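Local coordinates for gamma-hexachlorocyclohexane dehydrochlorinase (Sphingomonas paucimobilis, PDB 3A76), which catalyses two successive dehydrochlorinations of the pollutant lindane (gamma-hexachlorocyclohexane), converting it to tetrachlorocyclohexadiene by way of pentachlorocyclohexene, at residues Ser38-Ala43 with Ala53-Asp58. Residues are numbered along the deposited sequence; the frame is centred on the assembly and turned at random.
Sequences SDKLIA and ASIWWD
Ile-55, third residue of the type I turn from Ala-53 to Trp-56, meets Asp-39 and Lys-40 of helix 22-45 through carbon contacts, and Trp-56 meets Lys-40. The tip of Ile-55 presses end-on against the flank of the lysine chain, which it crosses at about a right angle; Ile-55 CD1 is 3.4 Å from Lys-40 CG, a close fit for two carbons. The other branch of Ile-55, CG2, reaches Asp-39 CB at 3.9 Å. The six-membered rim of Trp-56 meets the same lysine obliquely, with Trp-56 CZ2 3.7 Å from Lys-40 CG and Trp-56 CH2 3.8 Å from Lys-40 CD. A bend at chi2 (-141°) carries Lys-40 CD along this rim. With an alanine here, Ile-55 CD1 and the Trp-56 rim would probably lose their aliphatic neighbour. Charges lie outside these carbon contacts: Asp-39 OD1 forms salt bridges with Arg-51 of its own chain and Arg-99 of the second subunit, while Lys-40 NZ lies close to Arg-149. The buried contact joins helix 22-45 to the turn leading into strand 56-57 in the cone-like alpha+beta barrel of the SnoaL-like fold, where the Lys-40 side chain is about 6 Å from that of His-93, the probable proton acceptor.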
loop_
_atom_site.group_PDB
_atom_site.type_symbol
_atom_site.label_atom_id
_atom_site.label_comp_id
_atom_site.label_asym_id
_atom_site.label_seq_id
_atom_site.Cartn_x
_atom_site.Cartn_y
_atom_site.Cartn_z
ATOM N N SER B 38 -3.187 9.832 2.314
ATOM C CA SER B 38 -4.085 8.858 2.960
ATOM C C SER B 38 -5.472 9.452 3.287
ATOM O O SER B 38 -6.492 8.906 2.857
ATOM C CB SER B 38 -3.423 8.285 4.210
ATOM O OG SER B 38 -2.217 7.654 3.845
ATOM N N ASP B 39 -5.499 10.593 4.001
ATOM C CA ASP B 39 -6.764 11.304 4.344
ATOM C C ASP B 39 -7.740 11.419 3.197
ATOM O O ASP B 39 -8.942 11.261 3.386
ATOM C CB ASP B 39 -6.495 12.715 4.848
ATOM C CG ASP B 39 -5.950 12.745 6.247
ATOM O OD1 ASP B 39 -6.148 11.758 6.977
ATOM O OD2 ASP B 39 -5.320 13.759 6.616
ATOM N N LYS B 40 -7.240 11.713 2.001
ATOM C CA LYS B 40 -8.151 11.880 0.892
ATOM C C LYS B 40 -8.908 10.593 0.692
ATOM O O LYS B 40 -10.125 10.603 0.564
ATOM C CB LYS B 40 -7.446 12.278 -0.415
ATOM C CG LYS B 40 -8.362 13.132 -1.286
ATOM C CD LYS B 40 -8.289 12.847 -2.753
ATOM C CE LYS B 40 -9.321 11.799 -3.147
ATOM N NZ LYS B 40 -9.161 11.429 -4.575
ATOM N N LEU B 41 -8.169 9.485 0.664
ATOM C CA LEU B 41 -8.738 8.164 0.430
ATOM C C LEU B 41 -9.707 7.748 1.553
ATOM O O LEU B 41 -10.832 7.333 1.290
ATOM C CB LEU B 41 -7.602 7.154 0.269
ATOM C CG LEU B 41 -6.979 6.911 -1.116
ATOM C CD1 LEU B 41 -7.331 7.941 -2.227
ATOM C CD2 LEU B 41 -5.491 6.667 -0.989
ATOM N N ILE B 42 -9.265 7.894 2.793
ATOM C CA ILE B 42 -10.083 7.561 3.969
ATOM C C ILE B 42 -11.393 8.354 3.969
ATOM O O ILE B 42 -12.475 7.793 4.212
ATOM C CB ILE B 42 -9.292 7.818 5.281
ATOM C CG1 ILE B 42 -8.114 6.835 5.379
ATOM C CG2 ILE B 42 -10.218 7.698 6.524
ATOM C CD1 ILE B 42 -6.953 7.309 6.255
ATOM N N ALA B 43 -11.294 9.651 3.660
ATOM C CA ALA B 43 -12.450 10.532 3.725
ATOM C C ALA B 43 -13.472 10.142 2.680
ATOM O O ALA B 43 -14.676 10.216 2.925
ATOM C CB ALA B 43 -12.037 11.989 3.564
ATOM N N ALA B 53 -12.815 17.833 3.396
ATOM C CA ALA B 53 -12.738 19.278 3.190
ATOM C C ALA B 53 -11.444 19.907 3.703
ATOM O O ALA B 53 -10.987 20.919 3.167
ATOM C CB ALA B 53 -13.938 19.952 3.849
ATOM N N SER B 54 -10.861 19.300 4.735
ATOM C CA SER B 54 -9.721 19.865 5.466
ATOM C C SER B 54 -8.376 19.853 4.721
ATOM O O SER B 54 -7.397 20.461 5.183
ATOM C CB SER B 54 -9.554 19.107 6.786
ATOM O OG SER B 54 -9.113 17.774 6.543
ATOM N N ILE B 55 -8.323 19.162 3.587
ATOM C CA ILE B 55 -7.054 18.852 2.919
ATOM C C ILE B 55 -6.761 19.717 1.679
ATOM O O ILE B 55 -5.685 19.616 1.078
ATOM C CB ILE B 55 -6.989 17.341 2.542
ATOM C CG1 ILE B 55 -8.151 16.982 1.611
ATOM C CG2 ILE B 55 -6.972 16.457 3.812
ATOM C CD1 ILE B 55 -8.129 15.582 1.043
ATOM N N TRP B 56 -7.727 20.554 1.300
ATOM C CA TRP B 56 -7.625 21.392 0.102
ATOM C C TRP B 56 -7.541 22.869 0.458
ATOM O O TRP B 56 -8.222 23.331 1.386
ATOM C CB TRP B 56 -8.844 21.192 -0.803
ATOM C CG TRP B 56 -9.267 19.768 -0.962
ATOM C CD1 TRP B 56 -10.201 19.098 -0.217
ATOM C CD2 TRP B 56 -8.782 18.834 -1.931
ATOM N NE1 TRP B 56 -10.328 17.803 -0.662
ATOM C CE2 TRP B 56 -9.468 17.612 -1.714
ATOM C CE3 TRP B 56 -7.839 18.909 -2.964
ATOM C CZ2 TRP B 56 -9.234 16.477 -2.490
ATOM C CZ3 TRP B 56 -7.606 17.779 -3.734
ATOM C CH2 TRP B 56 -8.301 16.576 -3.490
ATOM N N TRP B 57 -6.711 23.606 -0.282
ATOM C CA TRP B 57 -6.731 25.071 -0.250
ATOM C C TRP B 57 -7.970 25.546 -1.005
ATOM O O TRP B 57 -8.535 24.789 -1.802
ATOM C CB TRP B 57 -5.474 25.651 -0.901
ATOM C CG TRP B 57 -4.187 25.350 -0.180
ATOM C CD1 TRP B 57 -3.097 24.706 -0.691
ATOM C CD2 TRP B 57 -3.854 25.690 1.172
ATOM N NE1 TRP B 57 -2.108 24.617 0.260
ATOM C CE2 TRP B 57 -2.547 25.213 1.412
ATOM C CE3 TRP B 57 -4.531 26.354 2.204
ATOM C CZ2 TRP B 57 -1.906 25.369 2.640
ATOM C CZ3 TRP B 57 -3.888 26.513 3.435
ATOM C CH2 TRP B 57 -2.591 26.019 3.639
ATOM N N ASP B 58 -8.400 26.788 -0.770
ATOM C CA ASP B 58 -9.553 27.346 -1.510
ATOM C C ASP B 58 -9.375 27.291 -3.028
ATOM O O ASP B 58 -10.327 27.040 -3.767
ATOM C CB ASP B 58 -9.841 28.790 -1.086
ATOM C CG ASP B 58 -10.861 28.884 0.035
ATOM O OD1 ASP B 58 -11.573 27.883 0.309
ATOM O OD2 ASP B 58 -10.948 29.982 0.635
#